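Long-range contact in DUF115 domain-containing protein (Magnetospirillum magneticum AMB-1, PDB 5MU5), which is a Maf glycosyltransferase involved in formation of the bacterial flagellum, probably by attaching sugars to flagellin: residues Arg260-Leu264 / Val364-Phe368. Coordinates in Å, arbitrary orientation, origin at the centre of the assembly. Numbering follows the deposited sequence.
Sequences RYSIL and VVYYF
Three backbone hydrogen bonds join strand 262-263, and L264 just after it, to parallel strand 363-367: S262 N to V364 O (3.0 Å), Y366 N to S262 O (2.9 Å) and L264 N to Y366 O (2.9 Å). S262 is thus bonded through both N and O to the residues flanking V365, the pattern of a parallel bridge between S262 and V365, and CA-H...O contacts back it up, as from V365 CA to S262 O (3.3 Å). In register, S262 lies beside V365 (CA to CA 4.6 Å) and I263 beside Y366 (4.9 Å), all four in extended conformation. In the mixed sheet of the MptE-like region, V365 and Y367 bond on to strand 346-350, Y261 and I263 to G532 and R530.

On the face carrying I263 and Y366, the Y366 ring (chi1 m) turns its edge to the face of Y261 (chi1 p), an offset edge-to-face pair with centroids 5.6 Å apart and planes at 60°. Bulky rings suit this place because they pack against helix 242-257, Y366 on N255 and F368 on M256. On V365's face, beta-branched V365 suits an extended strand, and its CG1 lies 4.0 Å from L264 CB. The buried Y367 has its hydroxyl hydrogen-bonded to S389. I263, beta-branched like V365, is m at chi1 and chi2, which brings its CD1 to 3.8 Å from F368 CE1.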
loop_
_atom_site.group_PDB
_atom_site.type_symbol
_atom_site.label_atom_id
_atom_site.label_comp_id
_atom_site.label_asym_id
_atom_site.label_seq_id
_atom_site.Cartn_x
_atom_site.Cartn_y
_atom_site.Cartn_z
ATOM N N ARG A 260 25.904 -18.895 -10.440
ATOM C CA ARG A 260 26.480 -17.636 -10.077
ATOM C C ARG A 260 25.407 -16.544 -10.096
ATOM O O ARG A 260 24.575 -16.463 -10.998
ATOM C CB ARG A 260 27.637 -17.260 -11.018
ATOM C CG ARG A 260 28.904 -18.091 -10.852
ATOM C CD ARG A 260 30.113 -17.418 -11.509
ATOM N NE ARG A 260 29.969 -17.296 -12.965
ATOM C CZ ARG A 260 30.291 -18.240 -13.854
ATOM N NH1 ARG A 260 30.785 -19.414 -13.464
ATOM N NH2 ARG A 260 30.112 -18.011 -15.150
ATOM N N TYR A 261 25.409 -15.752 -9.042
ATOM C CA TYR A 261 24.700 -14.509 -9.024
ATOM C C TYR A 261 25.296 -13.767 -7.864
ATOM O O TYR A 261 25.991 -14.358 -7.041
ATOM C CB TYR A 261 23.189 -14.690 -8.852
ATOM C CG TYR A 261 22.792 -15.268 -7.530
ATOM C CD1 TYR A 261 22.601 -14.454 -6.424
ATOM C CD2 TYR A 261 22.589 -16.632 -7.390
ATOM C CE1 TYR A 261 22.219 -14.988 -5.207
ATOM C CE2 TYR A 261 22.194 -17.183 -6.172
ATOM C CZ TYR A 261 22.020 -16.355 -5.086
ATOM O OH TYR A 261 21.650 -16.887 -3.874
ATOM N N SER A 262 25.033 -12.473 -7.820
ATOM C CA SER A 262 25.442 -11.636 -6.720
ATOM C C SER A 262 24.241 -10.849 -6.199
ATOM O O SER A 262 23.168 -10.873 -6.797
ATOM C CB SER A 262 26.544 -10.697 -7.157
ATOM O OG SER A 262 27.682 -11.405 -7.599
ATOM N N ILE A 263 24.443 -10.184 -5.069
ATOM C CA ILE A 263 23.408 -9.481 -4.352
ATOM C C ILE A 263 23.810 -8.035 -4.216
ATOM O O ILE A 263 24.941 -7.746 -3.825
ATOM C CB ILE A 263 23.265 -10.020 -2.921
ATOM C CG1 ILE A 263 22.984 -11.520 -2.925
ATOM C CG2 ILE A 263 22.126 -9.305 -2.215
ATOM C CD1 ILE A 263 21.756 -11.896 -3.734
ATOM N N LEU A 264 22.886 -7.132 -4.515
ATOM C CA LEU A 264 23.133 -5.702 -4.408
ATOM C C LEU A 264 23.242 -5.229 -2.954
ATOM O O LEU A 264 22.495 -5.659 -2.085
ATOM C CB LEU A 264 22.038 -4.942 -5.128
ATOM C CG LEU A 264 22.226 -3.430 -5.239
ATOM C CD1 LEU A 264 21.522 -2.876 -6.474
ATOM C CD2 LEU A 264 21.701 -2.720 -3.997
ATOM N N VAL A 364 24.640 -11.614 -13.311
ATOM C CA VAL A 364 23.372 -11.207 -12.735
ATOM C C VAL A 364 23.503 -10.810 -11.269
ATOM O O VAL A 364 24.082 -11.533 -10.482
ATOM C CB VAL A 364 22.347 -12.363 -12.839
ATOM C CG1 VAL A 364 20.991 -11.958 -12.275
ATOM C CG2 VAL A 364 22.172 -12.788 -14.291
ATOM N N VAL A 365 22.949 -9.656 -10.929
ATOM C CA VAL A 365 22.879 -9.163 -9.571
ATOM C C VAL A 365 21.408 -8.944 -9.192
ATOM O O VAL A 365 20.642 -8.347 -9.956
ATOM C CB VAL A 365 23.592 -7.820 -9.417
ATOM C CG1 VAL A 365 23.551 -7.384 -7.964
ATOM C CG2 VAL A 365 25.032 -7.922 -9.905
ATOM N N TYR A 366 21.027 -9.427 -8.011
ATOM C CA TYR A 366 19.674 -9.303 -7.524
ATOM C C TYR A 366 19.585 -8.341 -6.347
ATOM O O TYR A 366 20.478 -8.281 -5.531
ATOM C CB TYR A 366 19.134 -10.654 -7.038
ATOM C CG TYR A 366 18.980 -11.662 -8.123
ATOM C CD1 TYR A 366 18.100 -11.450 -9.157
ATOM C CD2 TYR A 366 19.737 -12.831 -8.119
ATOM C CE1 TYR A 366 17.968 -12.371 -10.161
ATOM C CE2 TYR A 366 19.625 -13.755 -9.125
ATOM C CZ TYR A 366 18.735 -13.526 -10.133
ATOM O OH TYR A 366 18.625 -14.443 -11.133
ATOM N N TYR A 367 18.483 -7.612 -6.252
ATOM C CA TYR A 367 18.158 -6.905 -5.025
ATOM C C TYR A 367 16.842 -7.533 -4.553
ATOM O O TYR A 367 16.126 -8.182 -5.332
ATOM C CB TYR A 367 18.037 -5.411 -5.252
ATOM C CG TYR A 367 16.782 -4.996 -5.967
ATOM C CD1 TYR A 367 16.716 -4.977 -7.333
ATOM C CD2 TYR A 367 15.650 -4.635 -5.251
ATOM C CE1 TYR A 367 15.539 -4.608 -7.986
ATOM C CE2 TYR A 367 14.486 -4.259 -5.885
ATOM C CZ TYR A 367 14.432 -4.253 -7.249
ATOM O OH TYR A 367 13.263 -3.855 -7.854
ATOM N N PHE A 368 16.541 -7.366 -3.277
ATOM C CA PHE A 368 15.352 -7.963 -2.706
ATOM C C PHE A 368 14.216 -6.978 -2.635
ATOM O O PHE A 368 14.282 -5.957 -1.957
ATOM C CB PHE A 368 15.669 -8.618 -1.364
ATOM C CG PHE A 368 16.491 -9.824 -1.537
ATOM C CD1 PHE A 368 17.854 -9.718 -1.643
ATOM C CD2 PHE A 368 15.890 -11.050 -1.747
ATOM C CE1 PHE A 368 18.619 -10.827 -1.897
ATOM C CE2 PHE A 368 16.650 -12.180 -1.972
ATOM C CZ PHE A 368 18.020 -12.065 -2.052
#